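Local coordinates for protein NAD(P)H-flavin oxidoreductase (Staphylococcus epidermidis ATCC 12228, PDB 3GBH) that probably catalyses the reduction of flavin or another acceptor by NAD(P)H, using bound FMN as its redox cofactor, as in the nitroreductase family, at residues S82-I87 / I189-K194. Residues are numbered along the deposited sequence; the frame is centred on the assembly and turned at random.
Sequences SSAMLI and IAIGKK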
ATOM      1  N   SER B  82      17.326 -30.035  22.345  1.00 21.67           N
ATOM      2  CA  SER B  82      17.864 -29.012  21.456  1.00 22.49           C
ATOM      3  C   SER B  82      19.179 -29.402  20.771  1.00 22.20           C
ATOM      4  O   SER B  82      20.019 -30.152  21.332  1.00 22.18           O
ATOM      5  CB  SER B  82      18.085 -27.700  22.229  1.00 22.40           C
ATOM      6  OG  SER B  82      19.084 -27.836  23.220  1.00 23.89           O
ATOM      7  N   SER B  83      19.375 -28.880  19.567  1.00 21.16           N
ATOM      8  CA  SER B  83      20.671 -29.034  18.913  1.00 21.66           C
ATOM      9  C   SER B  83      21.735 -28.287  19.715  1.00 22.33           C
ATOM     10  O   SER B  83      22.868 -28.727  19.805  1.00 20.20           O
ATOM     11  CB  SER B  83      20.614 -28.519  17.482  1.00 23.21           C
ATOM     12  OG  SER B  83      19.794 -29.366  16.697  1.00 24.64           O
ATOM     13  N   ALA B  84      21.346 -27.131  20.266  1.00 20.30           N
ATOM     14  CA  ALA B  84      22.217 -26.369  21.132  1.00 21.08           C
ATOM     15  C   ALA B  84      21.346 -25.525  22.047  1.00 21.29           C
ATOM     16  O   ALA B  84      20.240 -25.108  21.645  1.00 20.36           O
ATOM     17  CB  ALA B  84      23.164 -25.444  20.277  1.00 21.37           C
HETATM   18  N   MSE B  85      21.847 -25.262  23.256  1.00 22.44           N
HETATM   19  CA  MSE B  85      21.300 -24.202  24.106  1.00 22.10           C
HETATM   20  C   MSE B  85      22.255 -23.018  24.059  1.00 22.83           C
HETATM   21  O   MSE B  85      23.377 -23.087  24.574  1.00 23.23           O
HETATM   22  CB  MSE B  85      21.151 -24.686  25.539  1.00 23.71           C
HETATM   23  CG  MSE B  85      20.579 -23.635  26.495  1.00 24.36           C
HETATM   24 SE   MSE B  85      18.748 -23.115  26.083  0.75 21.21          SE
HETATM   25  CE  MSE B  85      17.867 -24.662  26.829  1.00 21.14           C
ATOM     26  N   LEU B  86      21.805 -21.936  23.446  1.00 22.58           N
ATOM     27  CA  LEU B  86      22.586 -20.718  23.351  1.00 23.48           C
ATOM     28  C   LEU B  86      22.366 -19.957  24.645  1.00 25.09           C
ATOM     29  O   LEU B  86      21.231 -19.754  25.026  1.00 26.01           O
ATOM     30  CB  LEU B  86      22.128 -19.877  22.164  1.00 23.79           C
ATOM     31  CG  LEU B  86      22.002 -20.579  20.806  1.00 26.51           C
ATOM     32  CD1 LEU B  86      21.670 -19.580  19.703  1.00 30.29           C
ATOM     33  CD2 LEU B  86      23.264 -21.340  20.466  1.00 23.63           C
ATOM     34  N   ILE B  87      23.435 -19.587  25.338  1.00 23.08           N
ATOM     35  CA  ILE B  87      23.309 -18.700  26.495  1.00 23.45           C
ATOM     36  C   ILE B  87      24.038 -17.411  26.157  1.00 23.43           C
ATOM     37  O   ILE B  87      25.241 -17.426  25.903  1.00 23.42           O
ATOM     38  CB  ILE B  87      23.861 -19.323  27.764  1.00 23.08           C
ATOM     39  CG1 ILE B  87      23.303 -20.747  27.952  1.00 25.69           C
ATOM     40  CG2 ILE B  87      23.527 -18.449  28.994  1.00 21.62           C
ATOM     41  CD1 ILE B  87      23.902 -21.511  29.163  1.00 23.92           C
ATOM     42  N   ILE B 189      18.643 -19.286  24.489  1.00 23.47           N
ATOM     43  CA  ILE B 189      17.824 -19.604  23.323  1.00 23.31           C
ATOM     44  C   ILE B 189      18.046 -21.056  22.935  1.00 22.68           C
ATOM     45  O   ILE B 189      19.152 -21.396  22.516  1.00 22.51           O
ATOM     46  CB  ILE B 189      18.155 -18.697  22.110  1.00 25.41           C
ATOM     47  CG1 ILE B 189      18.112 -17.200  22.478  1.00 25.85           C
ATOM     48  CG2 ILE B 189      17.185 -18.982  20.929  1.00 21.11           C
ATOM     49  CD1 ILE B 189      18.417 -16.265  21.316  1.00 25.67           C
ATOM     50  N   ALA B 190      17.031 -21.917  23.098  1.00 20.24           N
ATOM     51  CA  ALA B 190      17.128 -23.286  22.594  1.00 21.83           C
ATOM     52  C   ALA B 190      16.981 -23.212  21.089  1.00 22.04           C
ATOM     53  O   ALA B 190      16.124 -22.487  20.602  1.00 21.11           O
ATOM     54  CB  ALA B 190      16.004 -24.232  23.193  1.00 21.05           C
ATOM     55  N   ILE B 191      17.778 -23.987  20.359  1.00 22.51           N
ATOM     56  CA  ILE B 191      17.685 -23.994  18.902  1.00 21.85           C
ATOM     57  C   ILE B 191      17.810 -25.433  18.406  1.00 22.32           C
ATOM     58  O   ILE B 191      18.550 -26.230  18.965  1.00 20.05           O
ATOM     59  CB  ILE B 191      18.759 -23.062  18.275  1.00 23.11           C
ATOM     60  CG1 ILE B 191      18.602 -22.977  16.745  1.00 23.76           C
ATOM     61  CG2 ILE B 191      20.191 -23.520  18.641  1.00 20.42           C
ATOM     62  CD1 ILE B 191      19.522 -21.914  16.114  1.00 22.35           C
ATOM     63  N   GLY B 192      17.030 -25.764  17.392  1.00 20.96           N
ATOM     64  CA  GLY B 192      17.083 -27.082  16.804  1.00 21.34           C
ATOM     65  C   GLY B 192      16.029 -27.210  15.745  1.00 20.85           C
ATOM     66  O   GLY B 192      15.392 -26.212  15.356  1.00 19.46           O
ATOM     67  N   LYS B 193      15.834 -28.439  15.306  1.00 21.99           N
ATOM     68  CA  LYS B 193      14.789 -28.796  14.364  1.00 24.13           C
ATOM     69  C   LYS B 193      13.572 -29.219  15.162  1.00 23.87           C
ATOM     70  O   LYS B 193      13.678 -30.075  16.042  1.00 23.58           O
ATOM     71  CB  LYS B 193      15.268 -29.951  13.484  1.00 24.76           C
ATOM     72  CG  LYS B 193      14.282 -30.410  12.446  1.00 27.70           C
ATOM     73  CD  LYS B 193      14.942 -31.407  11.489  1.00 28.61           C
ATOM     74  CE  LYS B 193      13.972 -31.936  10.415  1.00 34.13           C
ATOM     75  NZ  LYS B 193      12.825 -32.669  11.018  1.00 37.87           N
ATOM     76  N   LYS B 194      12.404 -28.661  14.850  1.00 24.05           N
ATOM     77  CA  LYS B 194      11.202 -28.944  15.658  1.00 25.34           C
ATOM     78  C   LYS B 194      10.773 -30.404  15.574  1.00 24.36           C
ATOM     79  O   LYS B 194      10.831 -31.007  14.493  1.00 25.04           O
ATOM     80  CB  LYS B 194      10.034 -28.007  15.297  1.00 24.79           C
ATOM     81  CG  LYS B 194       9.262 -28.334  14.044  1.00 29.92           C
ATOM     82  CD  LYS B 194       8.120 -27.310  13.856  1.00 29.70           C
ATOM     83  CE  LYS B 194       7.278 -27.568  12.603  1.00 35.25           C
ATOM     84  NZ  LYS B 194       6.155 -26.587  12.495  1.00 35.57           N
TER
HETATM   85  O   HOH W   1      16.992 -30.510  16.847  1.00 19.87           O
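Ala84, Met85 and Leu86 pair with Ile191, Ala190 and Ile189 as antiparallel neighbours, the two inner strands of the sheet, buried and flanked within this chain by strands 54-59 and 160-164. Two hydrogen-bonded pairs carry the ladder. Ile189 N reaches Leu86 O at 2.7 Å while Leu86 N returns to Ile189 O from above its carbonyl plane; Ile191 N meets Ala84 O at 3.0 Å, almost in line with that C=O. Where strand 84-91 begins, Ile191 O takes two donors: Ala84 N at 3.2 Å and, weakly, Ser83 N, whose N-H...O angle is just 124°. Ser83 and Ala84 thus both oppose Ile191, a classic beta bulge one residue beyond the end of helix 76-81. A water links the two segments, donating to Ser83 OG and accepting from Lys193 N; Ser83 OG is also hydrogen-bonded to Tyr28 O.

One face carries Ala84, Leu86, Ile189 and Ile191. Leu86 CG stands beside the backbone N (chi1 -50°), 4.1 Å from Ile191 CG2, and the two side chains cross at a slant. The same CG2 lies 3.9 Å from Ala84 CB. Helix 132-156 packs over this face, with Leu150 against Leu86 and Ala154 against Ile191. On the other face, the bend of selenomethionine Met85 at chi2 (65°) sets SE 3.6 Å from Ala190 N, and a further bend at chi3 turns CE toward Ala190 CB; Phe72 and Ile164 also touch it. This pair, with bound FMN about 8 Å from the Ile189 side chain, belongs to the central sheet of the alpha+beta nitroreductase fold.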